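Local coordinates for glyoxalase family protein, putative (Bacillus anthracis, PDB 2QQZ), which is of unknown function but belongs to the glyoxalase/bleomycin resistance/dioxygenase superfamily, many members of which are metal-dependent enzymes built from paired beta-alpha-beta-beta-beta modules, at residues 20-25 with 62-67; 37-42 with 50-55; 81-86 with 105-110. All coordinates share one frame; numbering follows the deposited sequence.

Contact 1 of 3, residues 20-25 with 62-67; sequences VGCEEE and IGVEQN
Val20 and Val64 mark the closest backbone approach, with their CA atoms 5.3 Å apart. The touching parts, 20 to 23 and 62 to 66, run in nearly opposite directions, 157° apart end to end. Val20 and Gly21 lie in the turn that leads from strand 8-18 to helix 23-33. Residues 62-64 belong to strand 58-64, which pairs in parallel with strand 8-18. Backbone bonds between Gly63 and Val16, and between Glu65 and Ala18, continue that pairing. One water then bridges the segments. It accepts from Val20 N at 3.0 Å and donates to Glu65 O.

Val64 is the centre of the side-chain contact, and its two methyls have different partners. CG1 meets the turn: Val20 CG2 lies 3.6 Å from Val64 CG1, and the two side chains cross obliquely. Val20 CG2 also reaches over to Gln66 CA. The other methyl, Val64 CG2, faces Cys22, whose SG is 3.9 Å away. Cys22 SG sits between its own backbone N and carbonyl carbon (chi1 63°), and it also touches Ile62 CG2 at 4.1 Å. Phe115 packs on Cys22 from another loop.

Glu23 comes across Val64 at about a right angle. Its chain bends at chi2 (84°), which turns CD, and OE2 lies 4.0 Å from Val64 CG2. This oxygen accepts a hydrogen bond from Gly50 N, so the methyl lies beside a carboxylate that is already engaged.

The chemistry is mainly apolar: methyl and sulfur contacts seat the turn ahead of the helix on Val64 and Ile62. The polar link is indirect, one water between Val20 N and Glu65 O.

Contact 2 of 3, residues 37-42 with 50-55; sequences EEIPKP and GCWFKC. With SO4 (sulfate ion), chain C.
Glu38 and Phe53 face each other in an antiparallel beta hairpin, their CA atoms 4.3 Å apart as a non-hydrogen-bonded pair. The hairpin joins the weakly bonded outermost strand 37-39 to strand 51-55 in the first four-stranded sheet.

Two backbone hydrogen bonds cross it. Lys54 N donates to Glu37 O at 2.8 Å. Ile39 N donates to Trp52 O at 2.9 Å. Waters extend the pairing. One links Glu37 N and Lys54 O. Another accepts from Trp52 N and donates to Ile39 O and Glu38 OE2.

The charged side chains are held partly by other residues. Glu38 OE2 forms a salt bridge with Arg27. Glu37 and Lys54 run alongside each other with the same heading, but their charged atoms do not meet. Lys54 NZ bonds to Gly56 O instead.

Apolar packing gathers round Trp52. Lys41 crosses the indole at about a right angle. Its CG sits over one face, 3.6 Å from the centroid of the five-membered ring and 5° off the normal, a CH-pi contact. Pro42 CD approaches Trp52 CH2 obliquely at 3.3 Å. His61 stacks on Trp52, and Arg103 of the second subunit packs against both Pro42 and Trp52.

The last group is the hydrogen bonding of a bound anion. A sulfate, probably from the crystallisation liquor, is bound by Lys41, Trp52 and Arg48. The Lys41 chain bends at chi3 (76°), which swings CE to within 3.4 Å of Trp52 NE1. Lys41 NZ reaches SO4 O2 at 2.6 Å, while Trp52 NE1 donates at the indole edge to SO4 O1 at 2.9 Å.

Contact 3 of 3, residues 81-86 with 105-110; sequences LKIDEF and DVIRFY
Ile83 and Phe86, one turn apart on helix 83-92, meet Phe109 of strand 106-112. This is the tightly packed part of the contact, and all three side chains are buried. Ile83 CG1 is anti to its backbone N (chi1 -168°) and lies 3.6 Å from Phe109 CE2, at the ring edge and near the ring plane. Ile83 CD1 follows at 3.8 Å from the same Phe109 CE2 and also touches Ile107 O. Phe86 meets the next atom of the rim, with its CD2 3.8 Å from Phe109 CZ. Phe86 also packs edge-to-face on Phe121, and Tyr7 of the second subunit meets its ring.

The other side is looser and more open. Ile107 is exposed and touches the helix mainly through one methyl pair, Ile83 CG2 to Ile107 CG2 at 3.6 Å. The two isoleucine chains run past one another in opposite senses. The helix side turned from the strand carries a salt bridge between Lys82 and Glu85, and Glu85 also meets Arg5 and Tyr7 of the second subunit.

Ile107 and Phe109 point to the helix. Arg108, between them, points away and pairs with Asp100, the alternation of a beta strand. A helix packed on one face of a sheet in this way fits the second beta-alpha-beta-beta-beta module of the glyoxalase fold.

From the N terminus, strand 8-18 leads into the turn at 20-25. Contact 1 closes when the chain returns along strand 58-64 to residues 62-67. Contact 2 lies within that loop, since the hairpin of 37-42 and 50-55 opens and closes between the two halves of contact 1. The two touch directly: strands 51-55 and 58-64 are neighbours in the first sheet, and helix 23-33 leads on to strand 37-39. Contact 3 follows in series and crosses neither. It ties helix 83-92 to the second sheet, across the chain's centre and about 28 Å from contact 1, centre to centre. All three reach the second subunit.

Contact 1 of 3, residues 20-25 with 62-67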
loop_
_atom_site.group_PDB
_atom_site.type_symbol
_atom_site.label_atom_id
_atom_site.label_comp_id
_atom_site.label_asym_id
_atom_site.label_seq_id
_atom_site.Cartn_x
_atom_site.Cartn_y
_atom_site.Cartn_z
ATOM N N VAL A 20 6.038 -18.689 3.516
ATOM C CA VAL A 20 7.384 -19.027 4.019
ATOM C C VAL A 20 8.220 -19.539 2.838
ATOM O O VAL A 20 7.709 -20.283 2.007
ATOM C CB VAL A 20 7.252 -20.111 5.095
ATOM C CG1 VAL A 20 8.579 -20.472 5.688
ATOM C CG2 VAL A 20 6.296 -19.628 6.185
ATOM N N GLY A 21 9.496 -19.172 2.772
ATOM C CA GLY A 21 10.378 -19.624 1.694
ATOM C C GLY A 21 10.317 -18.771 0.442
ATOM O O GLY A 21 10.907 -19.120 -0.558
ATOM N N CYS A 22 9.649 -17.628 0.498
ATOM C CA CYS A 22 9.349 -16.843 -0.717
ATOM C C CYS A 22 10.541 -16.053 -1.284
ATOM O O CYS A 22 10.415 -15.494 -2.394
ATOM C CB CYS A 22 8.250 -15.805 -0.414
ATOM S SG CYS A 22 8.832 -14.595 0.854
ATOM N N GLU A 23 11.657 -15.971 -0.534
ATOM C CA GLU A 23 12.674 -14.939 -0.792
ATOM C C GLU A 23 13.261 -15.019 -2.187
ATOM O O GLU A 23 13.469 -13.990 -2.825
ATOM C CB GLU A 23 13.779 -14.975 0.273
ATOM C CG GLU A 23 13.339 -14.571 1.687
ATOM C CD GLU A 23 12.708 -15.697 2.507
ATOM O OE1 GLU A 23 12.542 -16.824 1.994
ATOM O OE2 GLU A 23 12.360 -15.440 3.679
ATOM N N GLU A 24 13.538 -16.228 -2.669
ATOM C CA GLU A 24 14.151 -16.382 -3.990
ATOM C C GLU A 24 13.212 -15.836 -5.087
ATOM O O GLU A 24 13.608 -14.981 -5.913
ATOM C CB GLU A 24 14.431 -17.849 -4.264
ATOM C CG GLU A 24 15.829 -18.176 -4.689
ATOM C CD GLU A 24 15.990 -19.684 -4.867
ATOM O OE1 GLU A 24 14.969 -20.334 -5.231
ATOM O OE2 GLU A 24 17.109 -20.232 -4.626
ATOM N N GLU A 25 11.974 -16.324 -5.062
ATOM C CA GLU A 25 10.928 -15.891 -6.008
ATOM C C GLU A 25 10.603 -14.402 -5.906
ATOM O O GLU A 25 10.368 -13.740 -6.914
ATOM C CB GLU A 25 9.656 -16.710 -5.819
ATOM C CG GLU A 25 9.670 -17.973 -6.587
ATOM C CD GLU A 25 8.289 -18.593 -6.666
ATOM O OE1 GLU A 25 7.759 -18.734 -7.801
ATOM O OE2 GLU A 25 7.726 -18.916 -5.588
ATOM N N ILE A 62 8.193 -7.353 1.620
ATOM C CA ILE A 62 7.565 -8.685 1.407
ATOM C C ILE A 62 7.720 -9.425 2.719
ATOM O O ILE A 62 8.852 -9.770 3.132
ATOM C CB ILE A 62 8.224 -9.455 0.235
ATOM C CG1 ILE A 62 8.308 -8.592 -1.056
ATOM C CG2 ILE A 62 7.490 -10.776 0.055
ATOM C CD1 ILE A 62 6.889 -8.036 -1.450
ATOM N N GLY A 63 6.585 -9.654 3.399
ATOM C CA GLY A 63 6.566 -10.284 4.704
ATOM C C GLY A 63 5.978 -11.683 4.609
ATOM O O GLY A 63 4.925 -11.921 3.954
ATOM N N VAL A 64 6.653 -12.604 5.282
ATOM C CA VAL A 64 6.354 -14.031 5.263
ATOM C C VAL A 64 5.112 -14.274 6.116
ATOM O O VAL A 64 5.001 -13.728 7.246
ATOM C CB VAL A 64 7.567 -14.848 5.798
ATOM C CG1 VAL A 64 7.110 -16.137 6.363
ATOM C CG2 VAL A 64 8.504 -15.148 4.678
ATOM N N GLU A 65 4.177 -15.083 5.581
ATOM C CA GLU A 65 2.979 -15.454 6.332
ATOM C C GLU A 65 2.687 -16.938 6.192
ATOM O O GLU A 65 2.462 -17.459 5.083
ATOM C CB GLU A 65 1.772 -14.619 5.868
ATOM C CG GLU A 65 1.896 -13.107 6.133
ATOM C CD GLU A 65 1.902 -12.702 7.630
ATOM O OE1 GLU A 65 1.649 -13.561 8.511
ATOM O OE2 GLU A 65 2.149 -11.499 7.928
ATOM N N GLN A 66 2.689 -17.654 7.305
ATOM C CA GLN A 66 2.344 -19.011 7.262
ATOM C C GLN A 66 0.899 -19.203 6.777
ATOM O O GLN A 66 0.610 -20.178 6.063
ATOM C CB GLN A 66 2.476 -19.553 8.673
ATOM C CG GLN A 66 2.143 -20.892 8.816
ATOM C CD GLN A 66 2.072 -21.252 10.285
ATOM O OE1 GLN A 66 2.054 -20.378 11.170
ATOM N NE2 GLN A 66 2.037 -22.520 10.551
ATOM N N ASN A 67 0.031 -18.256 7.138
ATOM C CA ASN A 67 -1.378 -18.303 6.700
ATOM C C ASN A 67 -1.595 -17.359 5.514
ATOM O O ASN A 67 -2.572 -16.677 5.432
ATOM C CB ASN A 67 -2.309 -17.973 7.846
ATOM C CG ASN A 67 -2.348 -19.068 8.890
ATOM O OD1 ASN A 67 -2.242 -18.785 10.096
ATOM N ND2 ASN A 67 -2.472 -20.324 8.445
HETATM O O HOH W 1 3.425 -20.051 3.943
#

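Contact 2 of 3, residues 37-42 with 50-55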
loop_
_atom_site.group_PDB
_atom_site.type_symbol
_atom_site.label_atom_id
_atom_site.label_comp_id
_atom_site.label_asym_id
_atom_site.label_seq_id
_atom_site.Cartn_x
_atom_site.Cartn_y
_atom_site.Cartn_z
ATOM N N GLU A 37 15.347 -2.076 -6.385
ATOM C CA GLU A 37 16.591 -2.317 -5.637
ATOM C C GLU A 37 16.316 -2.982 -4.273
ATOM O O GLU A 37 15.624 -2.404 -3.431
ATOM C CB GLU A 37 17.332 -0.974 -5.442
ATOM C CG GLU A 37 18.650 -1.110 -4.753
ATOM C CD GLU A 37 19.337 0.250 -4.556
ATOM O OE1 GLU A 37 18.718 1.137 -3.923
ATOM O OE2 GLU A 37 20.469 0.456 -5.055
ATOM N N GLU A 38 16.869 -4.169 -4.045
ATOM C CA GLU A 38 16.776 -4.802 -2.722
ATOM C C GLU A 38 17.522 -4.013 -1.604
ATOM O O GLU A 38 18.624 -3.522 -1.788
ATOM C CB GLU A 38 17.182 -6.274 -2.735
ATOM C CG GLU A 38 16.782 -6.906 -1.394
ATOM C CD GLU A 38 17.051 -8.371 -1.227
ATOM O OE1 GLU A 38 17.439 -9.046 -2.213
ATOM O OE2 GLU A 38 16.811 -8.843 -0.078
ATOM N N ILE A 39 16.876 -3.870 -0.466
ATOM C CA ILE A 39 17.343 -3.086 0.671
ATOM C C ILE A 39 17.548 -4.091 1.834
ATOM O O ILE A 39 16.661 -4.904 2.094
ATOM C CB ILE A 39 16.183 -2.099 1.035
ATOM C CG1 ILE A 39 16.116 -0.996 0.015
ATOM C CG2 ILE A 39 16.341 -1.479 2.412
ATOM C CD1 ILE A 39 17.555 -0.535 -0.438
ATOM N N PRO A 40 18.683 -4.034 2.566
ATOM C CA PRO A 40 18.810 -5.012 3.669
ATOM C C PRO A 40 17.835 -4.713 4.818
ATOM O O PRO A 40 17.580 -3.559 5.145
ATOM C CB PRO A 40 20.265 -4.854 4.142
ATOM C CG PRO A 40 20.799 -3.594 3.505
ATOM C CD PRO A 40 19.843 -3.112 2.457
ATOM N N LYS A 41 17.284 -5.750 5.432
ATOM C CA LYS A 41 16.365 -5.554 6.536
ATOM C C LYS A 41 17.159 -5.256 7.806
ATOM O O LYS A 41 18.317 -5.682 7.903
ATOM C CB LYS A 41 15.536 -6.824 6.750
ATOM C CG LYS A 41 14.538 -7.120 5.664
ATOM C CD LYS A 41 13.723 -8.342 6.019
ATOM C CE LYS A 41 12.674 -8.034 7.073
ATOM N NZ LYS A 41 11.683 -9.159 7.215
ATOM N N PRO A 42 16.548 -4.554 8.789
ATOM C CA PRO A 42 17.190 -4.394 10.087
ATOM C C PRO A 42 17.600 -5.742 10.625
ATOM O O PRO A 42 16.890 -6.733 10.420
ATOM C CB PRO A 42 16.075 -3.805 10.945
ATOM C CG PRO A 42 15.304 -2.995 10.003
ATOM C CD PRO A 42 15.263 -3.837 8.749
ATOM N N GLY A 50 11.696 -12.887 4.471
ATOM C CA GLY A 50 11.069 -11.897 3.621
ATOM C C GLY A 50 12.155 -10.970 3.117
ATOM O O GLY A 50 13.334 -11.176 3.414
ATOM N N CYS A 51 11.778 -9.981 2.322
ATOM C CA CYS A 51 12.704 -9.016 1.770
ATOM C C CYS A 51 12.067 -7.666 1.540
ATOM O O CYS A 51 10.839 -7.545 1.490
ATOM C CB CYS A 51 13.414 -9.526 0.515
ATOM S SG CYS A 51 12.651 -10.828 -0.389
ATOM N N TRP A 52 12.930 -6.646 1.414
ATOM C CA TRP A 52 12.530 -5.257 1.256
ATOM C C TRP A 52 13.111 -4.741 -0.037
ATOM O O TRP A 52 14.238 -5.084 -0.382
ATOM C CB TRP A 52 13.097 -4.416 2.404
ATOM C CG TRP A 52 12.420 -4.675 3.758
ATOM C CD1 TRP A 52 11.574 -5.703 4.065
ATOM C CD2 TRP A 52 12.534 -3.871 4.955
ATOM N NE1 TRP A 52 11.131 -5.595 5.365
ATOM C CE2 TRP A 52 11.738 -4.510 5.961
ATOM C CE3 TRP A 52 13.282 -2.707 5.294
ATOM C CZ2 TRP A 52 11.623 -4.006 7.293
ATOM C CZ3 TRP A 52 13.163 -2.190 6.607
ATOM C CH2 TRP A 52 12.337 -2.843 7.587
ATOM N N PHE A 53 12.346 -3.903 -0.732
ATOM C CA PHE A 53 12.790 -3.352 -2.019
ATOM C C PHE A 53 12.486 -1.867 -1.979
ATOM O O PHE A 53 11.518 -1.468 -1.361
ATOM C CB PHE A 53 12.135 -4.036 -3.222
ATOM C CG PHE A 53 12.401 -5.499 -3.277
ATOM C CD1 PHE A 53 13.498 -5.991 -3.972
ATOM C CD2 PHE A 53 11.584 -6.392 -2.578
ATOM C CE1 PHE A 53 13.777 -7.347 -3.987
ATOM C CE2 PHE A 53 11.854 -7.759 -2.573
ATOM C CZ PHE A 53 12.945 -8.236 -3.283
ATOM N N LYS A 54 13.373 -1.065 -2.563
ATOM C CA LYS A 54 13.217 0.380 -2.645
ATOM C C LYS A 54 12.381 0.789 -3.866
ATOM O O LYS A 54 12.621 0.279 -4.948
ATOM C CB LYS A 54 14.632 0.966 -2.798
ATOM C CG LYS A 54 14.687 2.471 -2.799
ATOM C CD LYS A 54 16.093 3.003 -3.143
ATOM C CE LYS A 54 15.961 4.461 -3.551
ATOM N NZ LYS A 54 15.544 5.248 -2.345
ATOM N N CYS A 55 11.407 1.692 -3.695
ATOM C CA CYS A 55 10.755 2.395 -4.825
ATOM C C CYS A 55 10.694 3.902 -4.560
ATOM O O CYS A 55 9.815 4.373 -3.799
ATOM C CB CYS A 55 9.349 1.842 -5.104
ATOM S SG CYS A 55 8.368 1.423 -3.660
HETATM S S SO4 C . 8.891 -7.344 8.377
HETATM O O1 SO4 C . 9.390 -6.203 7.590
HETATM O O2 SO4 C . 9.972 -8.159 8.974
HETATM O O3 SO4 C . 8.127 -8.189 7.447
HETATM O O4 SO4 C . 8.063 -6.848 9.469
HETATM O O HOH W 2 14.452 0.840 -6.843
HETATM O O HOH W 3 15.828 -7.447 1.848
HETATM O O HOH W 4 9.842 -8.348 5.129
#

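Contact 3 of 3, residues 81-86 with 105-110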
loop_
_atom_site.group_PDB
_atom_site.type_symbol
_atom_site.label_atom_id
_atom_site.label_comp_id
_atom_site.label_asym_id
_atom_site.label_seq_id
_atom_site.Cartn_x
_atom_site.Cartn_y
_atom_site.Cartn_z
ATOM N N LEU A 81 7.626 6.002 -14.720
ATOM C CA LEU A 81 8.004 6.819 -15.876
ATOM C C LEU A 81 8.018 5.970 -17.135
ATOM O O LEU A 81 8.557 4.848 -17.104
ATOM C CB LEU A 81 9.404 7.344 -15.678
ATOM C CG LEU A 81 9.578 8.644 -14.930
ATOM C CD1 LEU A 81 11.118 9.024 -14.870
ATOM C CD2 LEU A 81 8.800 9.741 -15.662
ATOM N N LYS A 82 7.427 6.467 -18.235
ATOM C CA LYS A 82 7.544 5.801 -19.542
ATOM C C LYS A 82 6.877 4.431 -19.456
ATOM O O LYS A 82 7.448 3.422 -19.851
ATOM C CB LYS A 82 9.033 5.684 -19.943
ATOM C CG LYS A 82 9.327 5.635 -21.431
ATOM C CD LYS A 82 9.695 6.940 -21.926
ATOM C CE LYS A 82 9.494 7.042 -23.430
ATOM N NZ LYS A 82 10.532 6.351 -24.252
ATOM N N ILE A 83 5.667 4.398 -18.894
ATOM C CA ILE A 83 4.959 3.149 -18.630
ATOM C C ILE A 83 4.819 2.201 -19.845
ATOM O O ILE A 83 4.858 0.981 -19.669
ATOM C CB ILE A 83 3.536 3.429 -18.033
ATOM C CG1 ILE A 83 2.931 2.152 -17.497
ATOM C CG2 ILE A 83 2.620 4.125 -19.060
ATOM C CD1 ILE A 83 2.010 2.401 -16.283
ATOM N N ASP A 84 4.654 2.822 -21.018
ATOM C CA ASP A 84 4.577 2.167 -22.299
ATOM C C ASP A 84 5.719 1.167 -22.422
ATOM O O ASP A 84 5.508 -0.042 -22.574
ATOM C CB ASP A 84 4.585 3.212 -23.450
ATOM C CG ASP A 84 5.478 4.497 -23.156
ATOM O OD1 ASP A 84 5.211 5.220 -22.162
ATOM O OD2 ASP A 84 6.397 4.819 -23.967
ATOM N N GLU A 85 6.922 1.702 -22.288
ATOM C CA GLU A 85 8.193 0.991 -22.439
ATOM C C GLU A 85 8.412 -0.006 -21.274
ATOM O O GLU A 85 8.948 -1.104 -21.461
ATOM C CB GLU A 85 9.315 2.020 -22.505
ATOM C CG GLU A 85 10.656 1.435 -22.797
ATOM C CD GLU A 85 11.812 2.431 -22.560
ATOM O OE1 GLU A 85 11.719 3.593 -23.046
ATOM O OE2 GLU A 85 12.812 2.041 -21.897
ATOM N N PHE A 86 8.002 0.384 -20.070
ATOM C CA PHE A 86 8.079 -0.533 -18.924
ATOM C C PHE A 86 7.236 -1.763 -19.197
ATOM O O PHE A 86 7.715 -2.887 -19.020
ATOM C CB PHE A 86 7.596 0.171 -17.679
ATOM C CG PHE A 86 7.518 -0.699 -16.457
ATOM C CD1 PHE A 86 8.674 -1.249 -15.906
ATOM C CD2 PHE A 86 6.296 -0.883 -15.807
ATOM C CE1 PHE A 86 8.622 -2.005 -14.743
ATOM C CE2 PHE A 86 6.231 -1.622 -14.651
ATOM C CZ PHE A 86 7.408 -2.181 -14.114
ATOM N N ASP A 105 -7.469 9.706 -17.736
ATOM C CA ASP A 105 -6.356 10.613 -17.431
ATOM C C ASP A 105 -5.046 9.843 -17.083
ATOM O O ASP A 105 -3.960 10.433 -16.961
ATOM C CB ASP A 105 -6.765 11.529 -16.250
ATOM C CG ASP A 105 -7.530 10.778 -15.134
ATOM O OD1 ASP A 105 -8.569 10.147 -15.429
ATOM O OD2 ASP A 105 -7.102 10.830 -13.947
ATOM N N VAL A 106 -5.161 8.524 -16.949
ATOM C CA VAL A 106 -4.075 7.683 -16.463
ATOM C C VAL A 106 -3.942 6.405 -17.296
ATOM O O VAL A 106 -4.918 5.747 -17.654
ATOM C CB VAL A 106 -4.255 7.344 -14.955
ATOM C CG1 VAL A 106 -3.217 6.365 -14.493
ATOM C CG2 VAL A 106 -4.124 8.602 -14.067
ATOM N N ILE A 107 -2.716 6.029 -17.598
ATOM C CA ILE A 107 -2.462 4.752 -18.218
ATOM C C ILE A 107 -2.113 3.836 -17.087
ATOM O O ILE A 107 -1.339 4.206 -16.185
ATOM C CB ILE A 107 -1.261 4.842 -19.212
ATOM C CG1 ILE A 107 -1.601 5.854 -20.308
ATOM C CG2 ILE A 107 -0.889 3.445 -19.796
ATOM C CD1 ILE A 107 -0.466 6.144 -21.318
ATOM N N ARG A 108 -2.634 2.622 -17.110
ATOM C CA ARG A 108 -2.310 1.727 -16.013
ATOM C C ARG A 108 -2.625 0.290 -16.327
ATOM O O ARG A 108 -3.415 -0.020 -17.221
ATOM C CB ARG A 108 -3.068 2.170 -14.773
ATOM C CG ARG A 108 -4.545 1.935 -14.855
ATOM C CD ARG A 108 -5.170 2.443 -13.613
ATOM N NE ARG A 108 -6.628 2.322 -13.785
ATOM C CZ ARG A 108 -7.534 2.430 -12.814
ATOM N NH1 ARG A 108 -7.164 2.682 -11.558
ATOM N NH2 ARG A 108 -8.814 2.309 -13.125
ATOM N N PHE A 109 -2.023 -0.602 -15.571
ATOM C CA PHE A 109 -2.234 -2.030 -15.784
ATOM C C PHE A 109 -1.862 -2.793 -14.517
ATOM O O PHE A 109 -1.112 -2.264 -13.641
ATOM C CB PHE A 109 -1.432 -2.538 -16.994
ATOM C CG PHE A 109 0.074 -2.494 -16.826
ATOM C CD1 PHE A 109 0.755 -3.567 -16.261
ATOM C CD2 PHE A 109 0.806 -1.392 -17.250
ATOM C CE1 PHE A 109 2.126 -3.553 -16.142
ATOM C CE2 PHE A 109 2.206 -1.344 -17.117
ATOM C CZ PHE A 109 2.863 -2.404 -16.550
ATOM N N TYR A 110 -2.345 -4.037 -14.426
ATOM C CA TYR A 110 -2.086 -4.872 -13.251
ATOM C C TYR A 110 -1.243 -6.037 -13.686
ATOM O O TYR A 110 -1.328 -6.495 -14.820
ATOM C CB TYR A 110 -3.383 -5.425 -12.678
ATOM C CG TYR A 110 -4.451 -4.406 -12.476
ATOM C CD1 TYR A 110 -4.270 -3.366 -11.564
ATOM C CD2 TYR A 110 -5.677 -4.505 -13.131
ATOM C CE1 TYR A 110 -5.253 -2.412 -11.349
ATOM C CE2 TYR A 110 -6.695 -3.549 -12.896
ATOM C CZ TYR A 110 -6.457 -2.508 -12.027
ATOM O OH TYR A 110 -7.415 -1.536 -11.745
#